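Local coordinates for mandelate racemase/muconate lactonizing enzyme family protein (Roseovarius sp. TM1035, PDB 3T9P), which is probably an enolase-superfamily enzyme of unestablished substrate, in a family whose members abstract a proton next to a substrate carboxylate, at residues A[63-67]-A[68-72]; A[90-93]-A[94-97]. One frame throughout, in Å; residues are numbered along the deposited sequence.

Interaction 1: A[63-67]-A[68-72]; sequences TIFHR and QIAPH. With SO4 (sulfate ion), chain D.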
# COMPACT_ATOMS: atom_id res chain seq x y z
N THR A 63 -3.31 -0.19 -15.81
CA THR A 63 -2.08 0.46 -16.20
C THR A 63 -0.92 -0.09 -15.35
O THR A 63 0.11 -0.41 -15.84
CB THR A 63 -2.18 1.96 -15.98
OG1 THR A 63 -3.19 2.52 -16.81
CG2 THR A 63 -0.84 2.62 -16.21
N ILE A 64 -1.18 -0.22 -14.06
CA ILE A 64 -0.24 -0.80 -13.12
C ILE A 64 0.08 -2.27 -13.44
O ILE A 64 1.19 -2.68 -13.33
CB ILE A 64 -0.73 -0.65 -11.68
CG1 ILE A 64 -0.74 0.81 -11.28
CG2 ILE A 64 0.09 -1.52 -10.74
CD1 ILE A 64 -1.29 1.13 -9.99
N PHE A 65 -0.93 -3.02 -13.86
CA PHE A 65 -0.76 -4.42 -14.16
C PHE A 65 0.26 -4.53 -15.27
O PHE A 65 1.18 -5.27 -15.18
CB PHE A 65 -2.09 -5.01 -14.65
CG PHE A 65 -2.03 -6.43 -15.08
CD1 PHE A 65 -2.33 -7.42 -14.20
CD2 PHE A 65 -1.66 -6.78 -16.36
CE1 PHE A 65 -2.26 -8.71 -14.58
CE2 PHE A 65 -1.62 -8.10 -16.76
CZ PHE A 65 -1.90 -9.05 -15.88
N HIS A 66 0.09 -3.73 -16.28
CA HIS A 66 1.03 -3.84 -17.44
C HIS A 66 2.39 -3.23 -17.08
O HIS A 66 3.41 -3.67 -17.58
CB HIS A 66 0.50 -3.23 -18.71
CG HIS A 66 -0.66 -4.02 -19.27
ND1 HIS A 66 -0.48 -5.23 -19.90
CD2 HIS A 66 -1.99 -3.84 -19.16
CE1 HIS A 66 -1.67 -5.74 -20.22
NE2 HIS A 66 -2.60 -4.90 -19.82
N ARG A 67 2.42 -2.22 -16.25
CA ARG A 67 3.71 -1.65 -15.81
C ARG A 67 4.56 -2.53 -14.87
O ARG A 67 5.71 -2.63 -15.00
CB ARG A 67 3.46 -0.27 -15.19
CG ARG A 67 4.66 0.61 -14.95
CD ARG A 67 5.13 1.46 -16.11
NE ARG A 67 4.12 2.25 -16.77
CZ ARG A 67 3.90 3.54 -16.56
NH1 ARG A 67 4.61 4.24 -15.71
NH2 ARG A 67 2.93 4.12 -17.22
N GLN A 68 3.88 -3.11 -13.90
CA GLN A 68 4.48 -3.75 -12.77
C GLN A 68 4.20 -5.23 -12.45
O GLN A 68 4.91 -5.79 -11.66
CB GLN A 68 4.30 -2.86 -11.52
CG GLN A 68 4.83 -1.47 -11.65
CD GLN A 68 4.46 -0.57 -10.50
OE1 GLN A 68 5.20 -0.44 -9.56
NE2 GLN A 68 3.35 0.04 -10.58
N ILE A 69 3.20 -5.82 -13.06
CA ILE A 69 2.95 -7.24 -12.91
C ILE A 69 3.43 -8.04 -14.14
O ILE A 69 4.25 -8.88 -14.02
CB ILE A 69 1.45 -7.55 -12.61
CG1 ILE A 69 0.94 -6.75 -11.41
CG2 ILE A 69 1.18 -9.05 -12.48
CD1 ILE A 69 1.42 -7.12 -10.18
N ALA A 70 2.94 -7.69 -15.31
CA ALA A 70 3.20 -8.43 -16.57
C ALA A 70 4.66 -8.62 -16.91
O ALA A 70 5.01 -9.73 -17.25
CB ALA A 70 2.48 -7.77 -17.72
N PRO A 71 5.53 -7.58 -16.70
CA PRO A 71 6.94 -7.79 -17.10
C PRO A 71 7.62 -8.88 -16.34
O PRO A 71 8.53 -9.53 -16.89
CB PRO A 71 7.62 -6.42 -16.82
CG PRO A 71 6.47 -5.46 -17.11
CD PRO A 71 5.30 -6.16 -16.34
N HIS A 72 7.20 -9.13 -15.09
CA HIS A 72 7.83 -10.11 -14.29
C HIS A 72 7.20 -11.48 -14.50
O HIS A 72 7.83 -12.50 -14.19
CB HIS A 72 7.74 -9.72 -12.79
CG HIS A 72 8.26 -8.35 -12.53
ND1 HIS A 72 9.57 -8.00 -12.79
CD2 HIS A 72 7.65 -7.23 -12.09
CE1 HIS A 72 9.73 -6.70 -12.56
NE2 HIS A 72 8.58 -6.22 -12.10
S SO4 D . 0.66 2.79 -20.29
O1 SO4 D . 1.24 2.57 -21.64
O2 SO4 D . 1.83 3.17 -19.48
O3 SO4 D . -0.36 3.84 -20.34
O4 SO4 D . 0.05 1.57 -19.70
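Phe-65 and Ile-69 meet one turn apart on the helix 58-73, and their packing forms the dense side of this local contact. Ile-69 lies over one face of the phenyl ring, its branch CG2 coming to 4.0 Å from Phe-65 CE1, and the two side chains cross at about a right angle. The ring arrives there because CG of Phe-65 is anti to the backbone N (chi1 177°). Its CE2 is also 4.2 Å from Ala-70 CB, a small methyl that also touches Ser-386 of strand 382-387. Ile-69 also packs on Ala-103 and Leu-107 of helix 98-119, so that its branched apolar side chain touches both Phe-65 and that helix.

The backbone beneath is irregular. Phe-65 O accepts two bonds, from Ile-69 N at 3.0 Å and from Ala-70 N at 3.0 Å, the second much straighter (172° against 147° at the hydrogen). This wider pi-type turn comes just before Pro-71, which has no N-H to give; its CD rests 3.4 Å from His-66 O instead, and the helix bends there. His-66 is buried, and both ring nitrogens are satisfied, ND1 by Ser-386 OG and NE2 by Thr-30 OG1, while Phe-65 CD2 sits over one face of the imidazole.

On the looser side Arg-67 folds back at chi2 and chi3, carrying its guanidinium away from Gln-68. Arg-67 NH2 gives a bond of 2.7 Å to sulfate O2, near the guanidinium plane, and also forms a salt bridge with Asp-59 of the second subunit. A long cation suits this partly exposed position, where it reaches both partners. The whole is a pi-turn and proline kink in a helix of the N-terminal capping domain, packed against its antiparallel sheet, as in the enolase superfamily.

Interaction 2: A[90-93]-A[94-97]; sequences EREL and KYPG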
# COMPACT_ATOMS: atom_id res chain seq x y z
N GLU A 90 9.05 -8.66 -4.60
CA GLU A 90 10.49 -8.35 -4.46
C GLU A 90 11.05 -7.46 -5.50
O GLU A 90 11.80 -6.56 -5.12
CB GLU A 90 11.36 -9.64 -4.37
CG GLU A 90 10.88 -10.49 -3.21
CD GLU A 90 11.43 -11.91 -3.33
OE1 GLU A 90 11.63 -12.40 -4.49
OE2 GLU A 90 11.64 -12.51 -2.29
N ARG A 91 10.69 -7.63 -6.79
CA ARG A 91 11.14 -6.66 -7.80
C ARG A 91 10.45 -5.32 -7.63
O ARG A 91 11.00 -4.29 -8.04
CB ARG A 91 10.96 -7.18 -9.26
CG ARG A 91 11.53 -8.64 -9.44
CD ARG A 91 13.05 -8.62 -9.66
NE ARG A 91 13.81 -8.53 -8.41
CZ ARG A 91 14.07 -9.52 -7.56
NH1 ARG A 91 13.63 -10.76 -7.76
NH2 ARG A 91 14.75 -9.24 -6.44
N GLU A 92 9.22 -5.28 -7.11
CA GLU A 92 8.51 -4.00 -6.98
C GLU A 92 8.38 -3.60 -5.45
O GLU A 92 7.29 -3.08 -4.95
CB GLU A 92 7.07 -4.11 -7.59
CG GLU A 92 7.09 -4.57 -9.15
CD GLU A 92 7.60 -3.49 -10.03
OE1 GLU A 92 7.58 -2.31 -9.60
OE2 GLU A 92 8.06 -3.80 -11.16
N LEU A 93 9.43 -3.87 -4.71
CA LEU A 93 9.40 -3.80 -3.27
C LEU A 93 9.17 -2.35 -2.76
O LEU A 93 8.83 -2.14 -1.66
CB LEU A 93 10.58 -4.51 -2.66
CG LEU A 93 11.89 -3.81 -2.38
CD1 LEU A 93 12.90 -4.68 -1.61
CD2 LEU A 93 12.38 -3.32 -3.64
N LYS A 94 9.39 -1.38 -3.63
CA LYS A 94 9.11 0.04 -3.35
C LYS A 94 7.59 0.39 -3.32
O LYS A 94 7.23 1.48 -3.03
CB LYS A 94 9.84 1.03 -4.25
CG LYS A 94 11.30 0.80 -4.51
CD LYS A 94 12.14 0.97 -3.36
CE LYS A 94 13.59 1.07 -3.77
NZ LYS A 94 14.37 1.17 -2.62
N TYR A 95 6.76 -0.53 -3.75
CA TYR A 95 5.35 -0.32 -3.90
C TYR A 95 4.41 -1.19 -2.99
O TYR A 95 3.51 -1.77 -3.46
CB TYR A 95 4.96 -0.41 -5.38
CG TYR A 95 5.69 0.53 -6.32
CD1 TYR A 95 5.12 1.71 -6.72
CD2 TYR A 95 6.91 0.20 -6.83
CE1 TYR A 95 5.74 2.53 -7.56
CE2 TYR A 95 7.56 1.03 -7.69
CZ TYR A 95 6.98 2.21 -8.04
OH TYR A 95 7.58 3.04 -8.88
N PRO A 96 4.68 -1.29 -1.70
CA PRO A 96 3.80 -2.10 -0.87
C PRO A 96 2.34 -1.50 -0.81
O PRO A 96 2.19 -0.32 -0.93
CB PRO A 96 4.51 -2.08 0.51
CG PRO A 96 5.09 -0.70 0.53
CD PRO A 96 5.70 -0.58 -0.88
N GLY A 97 1.31 -2.30 -0.57
CA GLY A 97 -0.04 -1.72 -0.26
C GLY A 97 -0.97 -2.05 -1.44
O GLY A 97 -0.63 -2.87 -2.35
O HOH W 1 10.50 -1.32 -6.61
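Glu-92 to Tyr-95 make a type I beta turn immediately after helix 82-91, with Glu-92 the first residue to leave helical backbone angles. Tyr-95 N closes it by donating to Glu-92 O at 2.9 Å; the donor stands 42° out of the carbonyl plane, well off the lone-pair direction. A water adds a second link, accepting from Lys-94 N at 3.2 Å and giving a weak bond to Arg-91 O, the carbonyl at the helix end.

The phenol ring of Tyr-95 has Glu-92 O at its edge, in plane. Glu-92 is bent at chi2, which brings OE1 to 3.8 Å from Tyr-95 CD2, with carboxylate and ring planes 50° apart; OE2 is held by His-72. This turn connects two helices of the N-terminal capping domain and, beyond Pro-96, delivers Gly-97 to the N-cap position of helix 98-119. Glycine suits that place, since at its backbone angles a CB would press on the preceding carbonyl oxygen. Proline, whose ring restricts phi, suits the extended step before the N-cap, and Pro-96 CD lies 3.6 Å from Leu-93 O.

Leu-93 turns its CD2 back to 3.6 Å from Lys-94 N, its CG lying between the backbone N and carbonyl carbon (chi1 90°). Lys-94 has length enough to cross the subunit boundary, where NZ forms a salt bridge with Glu-257 of the second subunit, and Tyr-95 makes a cation-pi contact with Arg-102 of that same subunit.

In the fold
Interactions 1 and 2 follow one another along the chain, their centres 12 Å apart, and join helix 58-73 to the turn after helix 82-91. One link is a probable hydrogen bond of 2.6 Å between His-72 NE2 and Glu-92 OE2. Beside it His-72 CE1 packs 3.6 Å from Arg-91 CB, and the side chain of Gln-68 lies against Glu-92 and Tyr-95. Both contacts lie at the subunit interface: Gln-68 packs on Asn-57 of the second subunit, and Leu-93 O is hydrogen-bonded to Tyr-236 OH of that subunit. The sulfate bound by Arg-67 is also held by Gln-384; it probably comes from the crystallisation liquor, so it need not mark an active site.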